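Long-range contacts in DNA repair protein PprA (Deinococcus deserti, PDB 6MC8), which binds DNA and takes part in the repair of radiation-induced DNA damage and in genome segregation, forming dimers and filaments: residues 50-55 and 67-72; 190-195 and 278-283. The protein carries 2 engineered substitutions. One frame throughout, in Å; residues are numbered along the deposited sequence.

Contact 1 (50-55 and 67-72)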
loop_
_atom_site.group_PDB
_atom_site.type_symbol
_atom_site.label_atom_id
_atom_site.label_comp_id
_atom_site.label_asym_id
_atom_site.label_seq_id
_atom_site.Cartn_x
_atom_site.Cartn_y
_atom_site.Cartn_z
ATOM N N SER A 50 0.799 16.420 30.820
ATOM C CA SER A 50 1.774 15.341 30.754
ATOM C C SER A 50 1.687 14.445 31.981
ATOM O O SER A 50 1.489 14.913 33.103
ATOM C CB SER A 50 3.185 15.909 30.620
ATOM O OG SER A 50 4.150 14.883 30.535
ATOM N N ASP A 51 1.840 13.145 31.755
ATOM C CA ASP A 51 1.764 12.146 32.809
ATOM C C ASP A 51 3.126 11.616 33.229
ATOM O O ASP A 51 3.186 10.712 34.064
ATOM C CB ASP A 51 0.885 10.975 32.360
ATOM C CG ASP A 51 -0.574 11.340 32.273
ATOM O OD1 ASP A 51 -1.024 12.205 33.045
ATOM O OD2 ASP A 51 -1.277 10.759 31.432
ATOM N N VAL A 52 4.216 12.164 32.689
ATOM C CA VAL A 52 5.520 11.520 32.820
ATOM C C VAL A 52 6.084 11.716 34.224
ATOM O O VAL A 52 6.695 10.806 34.796
ATOM C CB VAL A 52 6.478 12.047 31.736
ATOM C CG1 VAL A 52 7.809 11.331 31.796
ATOM C CG2 VAL A 52 5.856 11.890 30.372
ATOM N N GLN A 53 5.870 12.898 34.805
ATOM C CA GLN A 53 6.293 13.140 36.181
ATOM C C GLN A 53 5.499 12.282 37.161
ATOM O O GLN A 53 6.041 11.814 38.168
ATOM C CB GLN A 53 6.141 14.623 36.520
ATOM C CG GLN A 53 6.682 15.023 37.883
ATOM C CD GLN A 53 8.187 14.891 37.981
ATOM O OE1 GLN A 53 8.706 13.943 38.563
ATOM N NE2 GLN A 53 8.897 15.858 37.423
ATOM N N ALA A 54 4.220 12.044 36.867
ATOM C CA ALA A 54 3.401 11.214 37.743
ATOM C C ALA A 54 3.774 9.743 37.623
ATOM O O ALA A 54 3.659 8.988 38.594
ATOM C CB ALA A 54 1.922 11.419 37.429
ATOM N N LEU A 55 4.227 9.315 36.444
ATOM C CA LEU A 55 4.669 7.934 36.290
ATOM C C LEU A 55 6.023 7.711 36.942
ATOM O O LEU A 55 6.283 6.631 37.485
ATOM C CB LEU A 55 4.723 7.553 34.812
ATOM C CG LEU A 55 3.400 7.380 34.072
ATOM C CD1 LEU A 55 3.664 7.199 32.609
ATOM C CD2 LEU A 55 2.646 6.189 34.609
ATOM N N ALA A 67 8.288 5.466 26.866
ATOM C CA ALA A 67 7.115 5.171 26.052
ATOM C C ALA A 67 6.059 6.257 26.204
ATOM O O ALA A 67 5.363 6.592 25.242
ATOM C CB ALA A 67 6.543 3.806 26.424
ATOM N N GLN A 68 5.935 6.823 27.404
ATOM C CA GLN A 68 4.990 7.911 27.610
ATOM C C GLN A 68 5.517 9.214 27.025
ATOM O O GLN A 68 4.738 10.035 26.531
ATOM C CB GLN A 68 4.689 8.065 29.098
ATOM C CG GLN A 68 3.593 9.056 29.429
ATOM C CD GLN A 68 2.238 8.607 28.936
ATOM O OE1 GLN A 68 1.917 7.426 28.969
ATOM N NE2 GLN A 68 1.424 9.555 28.503
ATOM N N LEU A 69 6.834 9.388 27.021
ATOM C CA LEU A 69 7.460 10.592 26.436
ATOM C C LEU A 69 7.222 10.613 24.930
ATOM O O LEU A 69 6.924 11.644 24.392
ATOM C CB LEU A 69 8.947 10.606 26.780
ATOM C CG LEU A 69 9.283 11.039 28.195
ATOM C CD1 LEU A 69 10.759 10.958 28.417
ATOM C CD2 LEU A 69 8.828 12.435 28.444
ATOM N N THR A 70 7.362 9.459 24.320
ATOM C CA THR A 70 7.134 9.239 22.891
ATOM C C THR A 70 5.662 9.431 22.571
ATOM O O THR A 70 5.384 9.950 21.552
ATOM C CB THR A 70 7.645 7.855 22.516
ATOM O OG1 THR A 70 9.027 7.908 22.813
ATOM C CG2 THR A 70 7.432 7.501 21.069
ATOM N N GLN A 71 4.782 8.965 23.438
ATOM C CA GLN A 71 3.338 9.079 23.191
ATOM C C GLN A 71 2.949 10.546 23.200
ATOM O O GLN A 71 2.240 10.936 22.325
ATOM C CB GLN A 71 2.551 8.217 24.171
ATOM C CG GLN A 71 1.053 8.429 24.099
ATOM C CD GLN A 71 0.238 7.646 25.094
ATOM O OE1 GLN A 71 -0.245 8.159 26.076
ATOM N NE2 GLN A 71 0.060 6.373 24.837
ATOM N N GLU A 72 3.501 11.314 24.125
ATOM C CA GLU A 72 3.116 12.709 24.259
ATOM C C GLU A 72 3.778 13.574 23.194
ATOM O O GLU A 72 3.209 14.582 22.767
ATOM C CB GLU A 72 3.456 13.199 25.662
ATOM C CG GLU A 72 2.611 12.547 26.733
ATOM C CD GLU A 72 2.977 12.995 28.126
ATOM O OE1 GLU A 72 3.978 13.715 28.278
ATOM O OE2 GLU A 72 2.258 12.629 29.076
#

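Contact 2 (190-195 and 278-283)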
loop_
_atom_site.group_PDB
_atom_site.type_symbol
_atom_site.label_atom_id
_atom_site.label_comp_id
_atom_site.label_asym_id
_atom_site.label_seq_id
_atom_site.Cartn_x
_atom_site.Cartn_y
_atom_site.Cartn_z
ATOM N N LEU A 190 -6.911 4.210 9.564
ATOM C CA LEU A 190 -7.455 5.347 8.839
ATOM C C LEU A 190 -7.229 6.603 9.664
ATOM O O LEU A 190 -7.401 6.589 10.883
ATOM C CB LEU A 190 -8.949 5.174 8.556
ATOM C CG LEU A 190 -9.623 6.278 7.738
ATOM C CD1 LEU A 190 -9.087 6.306 6.326
ATOM C CD2 LEU A 190 -11.123 6.144 7.745
ATOM N N ALA A 191 -6.831 7.682 9.004
ATOM C CA ALA A 191 -6.511 8.912 9.706
ATOM C C ALA A 191 -6.960 10.120 8.904
ATOM O O ALA A 191 -7.028 10.074 7.674
ATOM C CB ALA A 191 -5.023 8.995 9.992
ATOM N N VAL A 192 -7.270 11.201 9.610
ATOM C CA VAL A 192 -7.691 12.451 8.995
ATOM C C VAL A 192 -7.073 13.607 9.777
ATOM O O VAL A 192 -7.017 13.580 11.012
ATOM C CB VAL A 192 -9.233 12.549 8.905
ATOM C CG1 VAL A 192 -9.895 12.411 10.254
ATOM C CG2 VAL A 192 -9.670 13.837 8.237
ATOM N N GLU A 193 -6.537 14.584 9.052
ATOM C CA GLU A 193 -5.939 15.775 9.631
ATOM C C GLU A 193 -6.804 16.970 9.270
ATOM O O GLU A 193 -7.269 17.078 8.136
ATOM C CB GLU A 193 -4.511 15.981 9.121
ATOM C CG GLU A 193 -3.797 17.180 9.715
ATOM C CD GLU A 193 -2.404 17.358 9.170
ATOM O OE1 GLU A 193 -1.999 16.569 8.299
ATOM O OE2 GLU A 193 -1.709 18.286 9.614
ATOM N N VAL A 194 -7.033 17.847 10.238
ATOM C CA VAL A 194 -7.721 19.114 10.033
ATOM C C VAL A 194 -6.773 20.223 10.459
ATOM O O VAL A 194 -6.309 20.242 11.602
ATOM C CB VAL A 194 -9.044 19.160 10.816
ATOM C CG1 VAL A 194 -9.592 20.548 10.853
ATOM C CG2 VAL A 194 -10.054 18.242 10.176
ATOM N N HIS A 195 -6.485 21.143 9.543
ATOM C CA HIS A 195 -5.403 22.104 9.703
ATOM C C HIS A 195 -5.891 23.528 9.491
ATOM O O HIS A 195 -6.449 23.846 8.439
ATOM C CB HIS A 195 -4.283 21.800 8.717
ATOM C CG HIS A 195 -3.139 22.757 8.778
ATOM N ND1 HIS A 195 -2.189 22.721 9.773
ATOM C CD2 HIS A 195 -2.787 23.775 7.960
ATOM C CE1 HIS A 195 -1.302 23.675 9.565
ATOM N NE2 HIS A 195 -1.644 24.331 8.474
ATOM N N LYS A 278 -16.525 10.402 8.712
ATOM C CA LYS A 278 -17.239 11.664 8.848
ATOM C C LYS A 278 -17.274 12.111 10.303
ATOM O O LYS A 278 -17.183 13.307 10.596
ATOM C CB LYS A 278 -18.652 11.521 8.287
ATOM C CG LYS A 278 -18.804 12.016 6.867
ATOM C CD LYS A 278 -20.155 11.636 6.290
ATOM N N ALA A 279 -17.365 11.157 11.226
ATOM C CA ALA A 279 -17.291 11.490 12.640
ATOM C C ALA A 279 -15.857 11.779 13.065
ATOM O O ALA A 279 -15.631 12.454 14.072
ATOM C CB ALA A 279 -17.885 10.357 13.471
ATOM N N MET A 280 -14.879 11.286 12.302
ATOM C CA MET A 280 -13.476 11.531 12.621
ATOM C C MET A 280 -13.071 12.957 12.271
ATOM O O MET A 280 -12.410 13.637 13.063
ATOM C CB MET A 280 -12.593 10.530 11.878
ATOM C CG MET A 280 -12.580 9.129 12.440
ATOM S SD MET A 280 -11.882 7.917 11.312
ATOM C CE MET A 280 -10.175 8.419 11.285
ATOM N N GLN A 281 -13.445 13.414 11.075
ATOM C CA GLN A 281 -13.140 14.776 10.656
ATOM C C GLN A 281 -13.889 15.796 11.502
ATOM O O GLN A 281 -13.354 16.863 11.827
ATOM C CB GLN A 281 -13.489 14.952 9.179
ATOM C CG GLN A 281 -13.102 16.296 8.623
ATOM C CD GLN A 281 -13.463 16.448 7.180
ATOM O OE1 GLN A 281 -14.044 15.554 6.582
ATOM N NE2 GLN A 281 -13.130 17.590 6.607
ATOM N N ARG A 282 -15.131 15.479 11.869
ATOM C CA ARG A 282 -15.921 16.369 12.710
ATOM C C ARG A 282 -15.352 16.430 14.122
ATOM O O ARG A 282 -15.451 17.460 14.795
ATOM C CB ARG A 282 -17.372 15.895 12.718
ATOM C CG ARG A 282 -18.384 16.856 13.306
ATOM C CD ARG A 282 -19.789 16.263 13.238
ATOM N NE ARG A 282 -20.199 15.982 11.864
ATOM C CZ ARG A 282 -20.440 14.764 11.387
ATOM N NH1 ARG A 282 -20.325 13.706 12.175
ATOM N NH2 ARG A 282 -20.802 14.606 10.123
ATOM N N GLU A 283 -14.741 15.333 14.580
ATOM C CA GLU A 283 -14.021 15.351 15.848
ATOM C C GLU A 283 -12.772 16.216 15.760
ATOM O O GLU A 283 -12.494 17.003 16.669
ATOM C CB GLU A 283 -13.651 13.928 16.267
ATOM C CG GLU A 283 -12.852 13.843 17.556
ATOM C CD GLU A 283 -12.455 12.429 17.912
ATOM O OE1 GLU A 283 -12.818 11.505 17.163
ATOM O OE2 GLU A 283 -11.766 12.241 18.933
#

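Contact 1 (50-55 and 67-72)
Glu72, on helix 62-80, reaches across to Ser50 and Asp51, where the chain turns into helix 52-57; two consecutive helices pack together here, and Ser50 caps the start of the first through a weak bond from Val52 N. Among the polar contacts, both carboxylate oxygens use their syn lone pairs: OE1 of Glu72 accepts from Ser50 OG at 2.5 Å, and OE2 of Glu72 accepts from the backbone N of Asp51 at 2.8 Å, nearly straight at 169°. With OG anti to the backbone N (chi1 -179°), the Ser50 hydroxyl lies where it can give to Glu72 OE1 and take the capping bond; Glu72 is then second shell to the cap. Two donors grip OE2, because Gln68 NE2, one helical turn earlier, comes from above the carboxylate plane at 3.2 Å from Glu72 OE2. Asp51 OD2 lies 4.6 Å from Glu72 OE2, a like charge that these donors may partly offset.

The apolar part is carried by Val52, whose two methyls meet CD2 of Leu69 with the side chains at about a right angle. Leu69 and Glu72 also touch Phe39 of helix 35-43. Beside them Leu55 lies across the aliphatic part of Gln68, its CD1 3.7 Å from Gln68 CG.

Contact 2 (190-195 and 278-283)
Met280 lays its thioether against the start of strand 190-195, its SD 4.1 Å from Leu190 CD2 and its CE 3.3 Å from Leu190 O. The chain bends at its last torsion (chi3 68°), which brings CE close to the strand backbone, including CA of Ala191. Further along, Val192 CG1 packs on Met280 CB at 3.7 Å and on the backbone N of Gln281, while CG2 of Val192 faces Gln281 CB. Val194 continues the row: its CG2 meets the aliphatic CG of Gln281 at 3.9 Å, the two side chains crossing at about a right angle.

This is a helix packed on one face of an antiparallel sheet, as in an alpha+beta fold. Strand 189-195 is an inner strand of the four, and the CB atoms of alternate residues Leu190, Val192 and Val194 are directed toward helix 278-283. The axes of strand 190-195 and helix 278-283 approach to 8.1 Å, their N-to-C directions 32° apart. Met280 also touches Val264 and Glu266 of strand 261-267, and Gln281 touches Thr181 of strand 179-186, so the helix spans several strands. With no polar pairing between the segments, their relative position must rest on methyl, methylene and thioether groups packed against each other and the backbone.

In the fold
The two contacts illustrate how one chain joins separate parts of its fold by different chemistry. Contact 1 joins two neighbouring helices near the N-terminus, with only 11 residues between its segments, and combines the hydrogen bonds of one carboxylate with apolar packing; contact 2 bridges 82 residues to lay the long C-terminal helix on a sheet and is essentially apolar. They follow one another in series along the chain. The centres of contact 1 and contact 2 are about 25 Å apart, and the nearest atoms of contact 1 and contact 2 are about 14 Å apart, so the two do not touch. Contact 1 lies against the three-stranded sheet through Leu69 on strand 89-95; contact 2 includes a strand of the four-stranded sheet. Within the dimer, neither is touched by the other subunit.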